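Local coordinates for protein propionate kinase (Francisella tularensis subsp. tularensis, PDB 3KHY) that probably transfers phosphate between ATP and acetate or propionate, as a magnesium-dependent homodimeric kinase of the acetokinase family, at residues G30-I35 with C40-K45; S151-Y156 with S215-M220. All coordinates share one frame; numbering follows the deposited sequence.

Contact 1: G30-I35 with C40-K45; sequences GLAENI and CKVVFK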
ATOM      1  N   GLY A  30     -31.856  15.825  -6.204  1.00 22.76           N
ATOM      2  CA  GLY A  30     -32.029  15.581  -7.618  1.00 22.44           C
ATOM      3  C   GLY A  30     -30.743  15.280  -8.340  1.00 26.73           C
ATOM      4  O   GLY A  30     -29.649  15.341  -7.775  1.00 22.84           O
ATOM      5  N   LEU A  31     -30.879  14.948  -9.612  1.00 25.26           N
ATOM      6  CA  LEU A  31     -29.720  14.639 -10.419  1.00 27.33           C
ATOM      7  C   LEU A  31     -30.038  14.853 -11.886  1.00 28.97           C
ATOM      8  O   LEU A  31     -30.986  14.262 -12.411  1.00 27.05           O
ATOM      9  CB  LEU A  31     -29.288  13.195 -10.192  1.00 28.99           C
ATOM     10  CG  LEU A  31     -28.125  12.742 -11.071  1.00 33.19           C
ATOM     11  CD1 LEU A  31     -26.822  13.428 -10.645  1.00 27.72           C
ATOM     12  CD2 LEU A  31     -27.988  11.232 -11.012  1.00 39.08           C
ATOM     13  N   ALA A  32     -29.257  15.716 -12.532  1.00 27.31           N
ATOM     14  CA  ALA A  32     -29.285  15.853 -13.983  1.00 27.84           C
ATOM     15  C   ALA A  32     -28.215  14.931 -14.561  1.00 29.64           C
ATOM     16  O   ALA A  32     -27.103  14.888 -14.058  1.00 32.04           O
ATOM     17  CB  ALA A  32     -29.022  17.293 -14.386  1.00 29.39           C
ATOM     18  N   GLU A  33     -28.566  14.193 -15.609  1.00 34.63           N
ATOM     19  CA  GLU A  33     -27.715  13.144 -16.170  1.00 41.87           C
ATOM     20  C   GLU A  33     -27.665  13.237 -17.691  1.00 42.63           C
ATOM     21  O   GLU A  33     -28.627  13.692 -18.320  1.00 42.46           O
ATOM     22  CB  GLU A  33     -28.279  11.770 -15.810  1.00 51.57           C
ATOM     23  CG  GLU A  33     -27.727  11.156 -14.553  1.00 58.16           C
ATOM     24  CD  GLU A  33     -28.216   9.734 -14.352  1.00 60.47           C
ATOM     25  OE1 GLU A  33     -27.383   8.847 -14.065  1.00 62.70           O
ATOM     26  OE2 GLU A  33     -29.434   9.503 -14.492  1.00 60.21           O
ATOM     27  N   ASN A  34     -26.558  12.780 -18.277  1.00 36.56           N
ATOM     28  CA  ASN A  34     -26.404  12.735 -19.732  1.00 36.34           C
ATOM     29  C   ASN A  34     -26.563  14.108 -20.388  1.00 41.35           C
ATOM     30  O   ASN A  34     -27.126  14.225 -21.474  1.00 43.07           O
ATOM     31  CB  ASN A  34     -27.409  11.757 -20.348  1.00 39.90           C
ATOM     32  CG  ASN A  34     -27.545  10.476 -19.547  1.00 41.68           C
ATOM     33  OD1 ASN A  34     -26.555   9.890 -19.113  1.00 43.17           O
ATOM     34  ND2 ASN A  34     -28.781  10.035 -19.348  1.00 37.28           N
ATOM     35  N   ILE A  35     -26.055  15.143 -19.727  1.00 40.29           N
ATOM     36  CA  ILE A  35     -26.201  16.511 -20.216  1.00 42.65           C
ATOM     37  C   ILE A  35     -25.629  16.675 -21.628  1.00 46.02           C
ATOM     38  O   ILE A  35     -24.598  16.095 -21.958  1.00 43.25           O
ATOM     39  CB  ILE A  35     -25.560  17.522 -19.237  1.00 43.09           C
ATOM     40  CG1 ILE A  35     -26.326  17.514 -17.910  1.00 39.00           C
ATOM     41  CG2 ILE A  35     -25.507  18.930 -19.844  1.00 41.86           C
ATOM     42  CD1 ILE A  35     -25.632  18.264 -16.796  1.00 33.17           C
ATOM     43  N   CYS A  40     -30.506  13.392 -22.154  1.00 45.34           N
ATOM     44  CA  CYS A  40     -30.449  14.344 -21.061  1.00 43.28           C
ATOM     45  C   CYS A  40     -31.759  14.314 -20.277  1.00 39.69           C
ATOM     46  O   CYS A  40     -32.845  14.351 -20.863  1.00 41.39           O
ATOM     47  CB  CYS A  40     -30.191  15.747 -21.601  1.00 43.54           C
ATOM     48  SG  CYS A  40     -30.106  17.015 -20.328  1.00 42.73           S
ATOM     49  N   LYS A  41     -31.655  14.242 -18.954  1.00 34.64           N
ATOM     50  CA  LYS A  41     -32.830  14.263 -18.086  1.00 36.47           C
ATOM     51  C   LYS A  41     -32.490  14.774 -16.689  1.00 32.10           C
ATOM     52  O   LYS A  41     -31.363  14.638 -16.222  1.00 30.94           O
ATOM     53  CB  LYS A  41     -33.448  12.870 -17.973  1.00 38.30           C
ATOM     54  CG  LYS A  41     -32.512  11.859 -17.351  1.00 39.88           C
ATOM     55  CD  LYS A  41     -33.234  10.581 -16.975  1.00 40.80           C
ATOM     56  CE  LYS A  41     -32.260   9.593 -16.357  1.00 44.76           C
ATOM     57  NZ  LYS A  41     -32.934   8.338 -15.937  1.00 51.74           N
ATOM     58  N   VAL A  42     -33.476  15.359 -16.021  1.00 28.92           N
ATOM     59  CA  VAL A  42     -33.290  15.799 -14.651  1.00 30.05           C
ATOM     60  C   VAL A  42     -34.309  15.108 -13.756  1.00 29.82           C
ATOM     61  O   VAL A  42     -35.517  15.163 -14.014  1.00 28.94           O
ATOM     62  CB  VAL A  42     -33.447  17.320 -14.527  1.00 31.92           C
ATOM     63  CG1 VAL A  42     -33.016  17.784 -13.141  1.00 27.78           C
ATOM     64  CG2 VAL A  42     -32.639  18.015 -15.617  1.00 30.15           C
ATOM     65  N   VAL A  43     -33.821  14.431 -12.723  1.00 28.39           N
ATOM     66  CA  VAL A  43     -34.701  13.840 -11.721  1.00 25.95           C
ATOM     67  C   VAL A  43     -34.838  14.782 -10.532  1.00 27.00           C
ATOM     68  O   VAL A  43     -33.854  15.335 -10.052  1.00 34.57           O
ATOM     69  CB  VAL A  43     -34.175  12.491 -11.213  1.00 27.96           C
ATOM     70  CG1 VAL A  43     -35.199  11.855 -10.279  1.00 29.57           C
ATOM     71  CG2 VAL A  43     -33.861  11.564 -12.382  1.00 26.29           C
ATOM     72  N   PHE A  44     -36.069  14.987 -10.085  1.00 22.90           N
ATOM     73  CA  PHE A  44     -36.338  15.786  -8.905  1.00 21.31           C
ATOM     74  C   PHE A  44     -37.057  14.901  -7.906  1.00 27.15           C
ATOM     75  O   PHE A  44     -38.073  14.274  -8.236  1.00 28.22           O
ATOM     76  CB  PHE A  44     -37.270  16.949  -9.241  1.00 20.73           C
ATOM     77  CG  PHE A  44     -36.675  17.980 -10.162  1.00 27.75           C
ATOM     78  CD1 PHE A  44     -35.990  19.069  -9.656  1.00 29.17           C
ATOM     79  CD2 PHE A  44     -36.859  17.890 -11.535  1.00 31.32           C
ATOM     80  CE1 PHE A  44     -35.470  20.028 -10.502  1.00 33.53           C
ATOM     81  CE2 PHE A  44     -36.346  18.851 -12.383  1.00 32.43           C
ATOM     82  CZ  PHE A  44     -35.653  19.915 -11.870  1.00 31.37           C
ATOM     83  N   LYS A  45     -36.560  14.870  -6.680  1.00 30.54           N
ATOM     84  CA  LYS A  45     -37.213  14.107  -5.624  1.00 31.56           C
ATOM     85  C   LYS A  45     -37.558  15.012  -4.454  1.00 33.48           C
ATOM     86  O   LYS A  45     -36.683  15.400  -3.679  1.00 27.19           O
ATOM     87  CB  LYS A  45     -36.317  12.959  -5.160  1.00 25.92           C
ATOM     88  CG  LYS A  45     -36.042  11.912  -6.231  1.00 30.16           C
ATOM     89  CD  LYS A  45     -34.991  10.908  -5.758  1.00 42.93           C
ATOM     90  CE  LYS A  45     -34.901   9.720  -6.707  1.00 50.08           C
ATOM     91  NZ  LYS A  45     -33.855   8.740  -6.301  1.00 53.68           N
TER

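Contact 2: S151-Y156 with S215-M220; sequences SYIAEY and SIDTSM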
ATOM      1  N   SER A 151       3.614  15.171   7.588  1.00 16.83           N
ATOM      2  CA  SER A 151       4.418  14.855   6.406  1.00 17.68           C
ATOM      3  C   SER A 151       5.044  13.472   6.408  1.00 14.23           C
ATOM      4  O   SER A 151       5.120  12.834   5.360  1.00 19.52           O
ATOM      5  CB  SER A 151       5.513  15.916   6.219  1.00 19.13           C
ATOM      6  OG  SER A 151       4.918  17.167   5.920  1.00 28.08           O
ATOM      7  N   TYR A 152       5.508  12.998   7.562  1.00 13.69           N
ATOM      8  CA  TYR A 152       6.103  11.660   7.605  1.00 12.62           C
ATOM      9  C   TYR A 152       5.065  10.569   7.321  1.00 13.45           C
ATOM     10  O   TYR A 152       5.414   9.411   7.093  1.00 16.87           O
ATOM     11  CB  TYR A 152       6.838  11.391   8.930  1.00 20.43           C
ATOM     12  CG  TYR A 152       5.949  11.136  10.129  1.00 16.77           C
ATOM     13  CD1 TYR A 152       5.624   9.839  10.520  1.00 22.05           C
ATOM     14  CD2 TYR A 152       5.450  12.192  10.884  1.00 22.39           C
ATOM     15  CE1 TYR A 152       4.808   9.601  11.627  1.00 20.69           C
ATOM     16  CE2 TYR A 152       4.643  11.965  11.987  1.00 26.39           C
ATOM     17  CZ  TYR A 152       4.323  10.676  12.353  1.00 25.36           C
ATOM     18  OH  TYR A 152       3.512  10.470  13.452  1.00 29.43           O
ATOM     19  N   ILE A 153       3.796  10.943   7.336  1.00 16.20           N
ATOM     20  CA  ILE A 153       2.724  10.002   7.010  1.00 13.65           C
ATOM     21  C   ILE A 153       2.227  10.218   5.572  1.00 15.35           C
ATOM     22  O   ILE A 153       2.022   9.261   4.836  1.00 14.72           O
ATOM     23  CB  ILE A 153       1.550  10.118   7.999  1.00 15.60           C
ATOM     24  CG1 ILE A 153       1.960   9.534   9.353  1.00 16.06           C
ATOM     25  CG2 ILE A 153       0.318   9.366   7.458  1.00 12.04           C
ATOM     26  CD1 ILE A 153       0.961   9.768  10.482  1.00 16.84           C
ATOM     27  N   ALA A 154       2.085  11.481   5.173  1.00 17.44           N
ATOM     28  CA  ALA A 154       1.511  11.829   3.868  1.00 18.13           C
ATOM     29  C   ALA A 154       2.486  11.683   2.701  1.00 17.98           C
ATOM     30  O   ALA A 154       2.079  11.335   1.593  1.00 17.40           O
ATOM     31  CB  ALA A 154       0.953  13.244   3.900  1.00 20.37           C
ATOM     32  N   GLU A 155       3.766  11.969   2.934  1.00 13.63           N
ATOM     33  CA  GLU A 155       4.758  11.888   1.865  1.00 15.77           C
ATOM     34  C   GLU A 155       5.093  10.452   1.460  1.00 14.57           C
ATOM     35  O   GLU A 155       5.154   9.556   2.294  1.00 15.48           O
ATOM     36  CB  GLU A 155       6.042  12.644   2.250  1.00 18.24           C
ATOM     37  CG  GLU A 155       5.886  14.166   2.247  1.00 16.42           C
ATOM     38  CD  GLU A 155       7.192  14.907   2.530  1.00 25.50           C
ATOM     39  OE1 GLU A 155       8.290  14.301   2.427  1.00 21.58           O
ATOM     40  OE2 GLU A 155       7.114  16.106   2.857  1.00 25.47           O
ATOM     41  N   TYR A 156       5.306  10.237   0.171  1.00 12.80           N
ATOM     42  CA  TYR A 156       5.855   8.966  -0.295  1.00 14.35           C
ATOM     43  C   TYR A 156       7.386   9.002  -0.230  1.00 15.43           C
ATOM     44  O   TYR A 156       7.977  10.069  -0.084  1.00 18.52           O
ATOM     45  CB  TYR A 156       5.399   8.692  -1.723  1.00 14.79           C
ATOM     46  CG  TYR A 156       3.893   8.552  -1.856  1.00 15.04           C
ATOM     47  CD1 TYR A 156       3.199   7.584  -1.136  1.00 12.38           C
ATOM     48  CD2 TYR A 156       3.170   9.384  -2.710  1.00 16.34           C
ATOM     49  CE1 TYR A 156       1.820   7.448  -1.266  1.00 19.55           C
ATOM     50  CE2 TYR A 156       1.805   9.250  -2.851  1.00 19.07           C
ATOM     51  CZ  TYR A 156       1.131   8.291  -2.124  1.00 20.42           C
ATOM     52  OH  TYR A 156      -0.238   8.170  -2.260  1.00 17.36           O
ATOM     53  N   SER A 215      -7.969  14.004  11.166  1.00 12.52           N
ATOM     54  CA  SER A 215      -7.406  12.936  10.341  1.00 16.16           C
ATOM     55  C   SER A 215      -5.881  12.869  10.535  1.00 16.57           C
ATOM     56  O   SER A 215      -5.195  13.886  10.457  1.00 19.61           O
ATOM     57  CB  SER A 215      -7.741  13.173   8.859  1.00 12.33           C
ATOM     58  OG  SER A 215      -7.090  12.205   8.037  1.00 15.89           O
ATOM     59  N   ILE A 216      -5.359  11.677  10.818  1.00 13.84           N
ATOM     60  CA  ILE A 216      -3.924  11.485  10.947  1.00 12.83           C
ATOM     61  C   ILE A 216      -3.386  10.543   9.868  1.00 14.87           C
ATOM     62  O   ILE A 216      -2.199  10.559   9.564  1.00 14.52           O
ATOM     63  CB  ILE A 216      -3.542  10.967  12.361  1.00 13.06           C
ATOM     64  CG1 ILE A 216      -2.035  11.059  12.593  1.00 17.66           C
ATOM     65  CG2 ILE A 216      -4.011   9.524  12.573  1.00 14.23           C
ATOM     66  CD1 ILE A 216      -1.648  10.793  14.049  1.00 21.95           C
ATOM     67  N   ASP A 217      -4.261   9.717   9.289  1.00 11.48           N
ATOM     68  CA  ASP A 217      -3.848   8.795   8.222  1.00 13.83           C
ATOM     69  C   ASP A 217      -5.115   8.370   7.491  1.00 12.21           C
ATOM     70  O   ASP A 217      -6.193   8.377   8.066  1.00 12.86           O
ATOM     71  CB  ASP A 217      -3.122   7.588   8.829  1.00 11.65           C
ATOM     72  CG  ASP A 217      -2.228   6.838   7.825  1.00 13.39           C
ATOM     73  OD1 ASP A 217      -2.264   7.107   6.600  1.00 11.13           O
ATOM     74  OD2 ASP A 217      -1.497   5.936   8.285  1.00 14.05           O
ATOM     75  N   THR A 218      -4.989   8.022   6.218  1.00 10.60           N
ATOM     76  CA  THR A 218      -6.141   7.609   5.442  1.00 13.36           C
ATOM     77  C   THR A 218      -5.669   6.777   4.266  1.00 13.67           C
ATOM     78  O   THR A 218      -4.488   6.841   3.877  1.00 11.71           O
ATOM     79  CB  THR A 218      -6.943   8.835   4.968  1.00 13.19           C
ATOM     80  OG1 THR A 218      -8.188   8.409   4.439  1.00 14.06           O
ATOM     81  CG2 THR A 218      -6.158   9.615   3.908  1.00 15.17           C
ATOM     82  N   SER A 219      -6.587   6.010   3.687  1.00 13.74           N
ATOM     83  CA  SER A 219      -6.209   4.941   2.755  1.00 14.50           C
ATOM     84  C   SER A 219      -6.092   5.339   1.275  1.00 10.88           C
ATOM     85  O   SER A 219      -5.314   4.731   0.533  1.00 11.95           O
ATOM     86  CB  SER A 219      -7.135   3.733   2.925  1.00  9.87           C
ATOM     87  OG  SER A 219      -8.447   4.039   2.502  1.00 13.11           O
HETATM   88  N   MSE A 220      -6.855   6.340   0.831  1.00  9.99           N
HETATM   89  CA  MSE A 220      -6.704   6.809  -0.559  1.00 15.12           C
HETATM   90  C   MSE A 220      -5.402   7.596  -0.716  1.00 15.55           C
HETATM   91  O   MSE A 220      -4.773   7.932   0.271  1.00 14.54           O
HETATM   92  CB  MSE A 220      -7.917   7.619  -1.017  1.00  9.40           C
HETATM   93  CG  MSE A 220      -9.118   6.729  -1.337  1.00  9.99           C
HETATM   94 SE   MSE A 220     -10.768   7.741  -1.478  0.90 20.85          SE
HETATM   95  CE  MSE A 220     -11.884   6.373  -2.337  1.00 12.58           C
TER
HETATM   96  O   HOH W   1       0.331   6.583   5.219  1.00 30.33           O

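Contact 1: G30-I35 with C40-K45
L31 and V43 face each other as a hydrogen-bonded antiparallel pair in the beta hairpin of strands 25-33 and 41-45, and E33 and K41 form the next such pair. Four backbone bonds hold the ladder. L31 N reaches V43 O at 3.0 Å, and V43 N returns to L31 O almost straight at hydrogen (176°). E33 N meets K41 O at 2.9 Å, while K41 N gives the answering bond to E33 O at 3.1 Å. CA-H...O contacts accompany these bonds, A32 CA lying 3.3 Å from K41 O and the CA of C40, just before its strand, 3.4 Å from E33 O.

The non-hydrogen-bonded pairs supply the apolar contact. A32 CB meets V42 CG2 at 3.9 Å; V42 CG1 stands anti to the backbone N (chi1 -170°), which puts CG2 beside that N and over A32. On the same face as A32 and V42, helix 59-72 packs through V62 and M65. Past the strand end, C40 SG rests against I35 CA, and N34 turns its ND2 to N39 O in the connecting loop.

On the other face, E33 and K41 run side by side with extended chains. Their charged ends pass alongside rather than closing tightly: OE2 of E33 is 3.4 Å from K41 CE but 4.0 Å from K41 NZ, a long salt bridge. L31, also on this face, packs on K15, a predicted ATP-binding residue. The cross-strand grip is therefore chiefly main-chain hydrogen bonding, with a small apolar contact under the helix and only loose electrostatic help from the E33-K41 pair on the opposite face.

Contact 2: S151-Y156 with S215-M220
I153, I216 and D217 make this contact, in which the short helix 151-154 lies against strand 214-218, an outermost strand of the five-stranded mixed sheet within this chain. The fold belongs to the actin-like ATPase clan. Of the three, I153 buries the largest area. Its CB points toward the strand, and both branches press on I216 O, CD1 at 3.4 Å and CG2 at 3.5 Å. CG2, anti to the backbone N, also lies over the D217 carboxylate, 3.5 Å from OD1.

I216 meets the longer branch with its own side chain: its CG1 is 3.9 Å from I153 CD1, the two chains crossing at a slant. I216 O is buried here against the I153 methyl groups, with no polar partner in the model. Y310 packs on both isoleucines.

D217 adds polar character beside the methyl group. With CG anti to the backbone N (chi1 -159°), its carboxylate turns a face to I153 CG2, 3.6 Å from D217 CG, and its two oxygens have different partners. OD2 accepts from Y310 OH and forms a salt bridge with K302 of the second subunit; OD1 takes a weak bond from T218 N, bent to 125° at hydrogen, and lies in a long, weak ion pair with K170. The two lysines would be expected to favour an ionised carboxylate.

The dimer also reaches the helix, where Y152 meets H298 of the second subunit edge-to-face and I153 packs on that same histidine. Within the helix, I153 CG1 lies against one face of the Y152 ring, 3.6 Å above its plane and offset toward the rim. A single water bridges the two segments, donating to I153 O at 3.2 Å and to D217 OD1 at 3.0 Å.

How the contacts relate
Both segments of contact 1 precede those of contact 2 in the sequence, and the two contacts lie on opposite sides of the chain's centre. Their centres are 36 Å apart and their nearest atoms about 18 Å, so they do not touch. They share no sheet: the 30-35 and 40-45 segments are on neighbouring strands of the eight-stranded mixed sheet, whereas 215-220 lies on an outermost strand of the five-stranded one. All four segments nevertheless belong to the acetokinase family region. Contact 1 is a local hairpin near residues predicted to bind ATP and magnesium and meets no other chain; contact 2 joins parts distant in sequence and borders the second subunit of the homodimer.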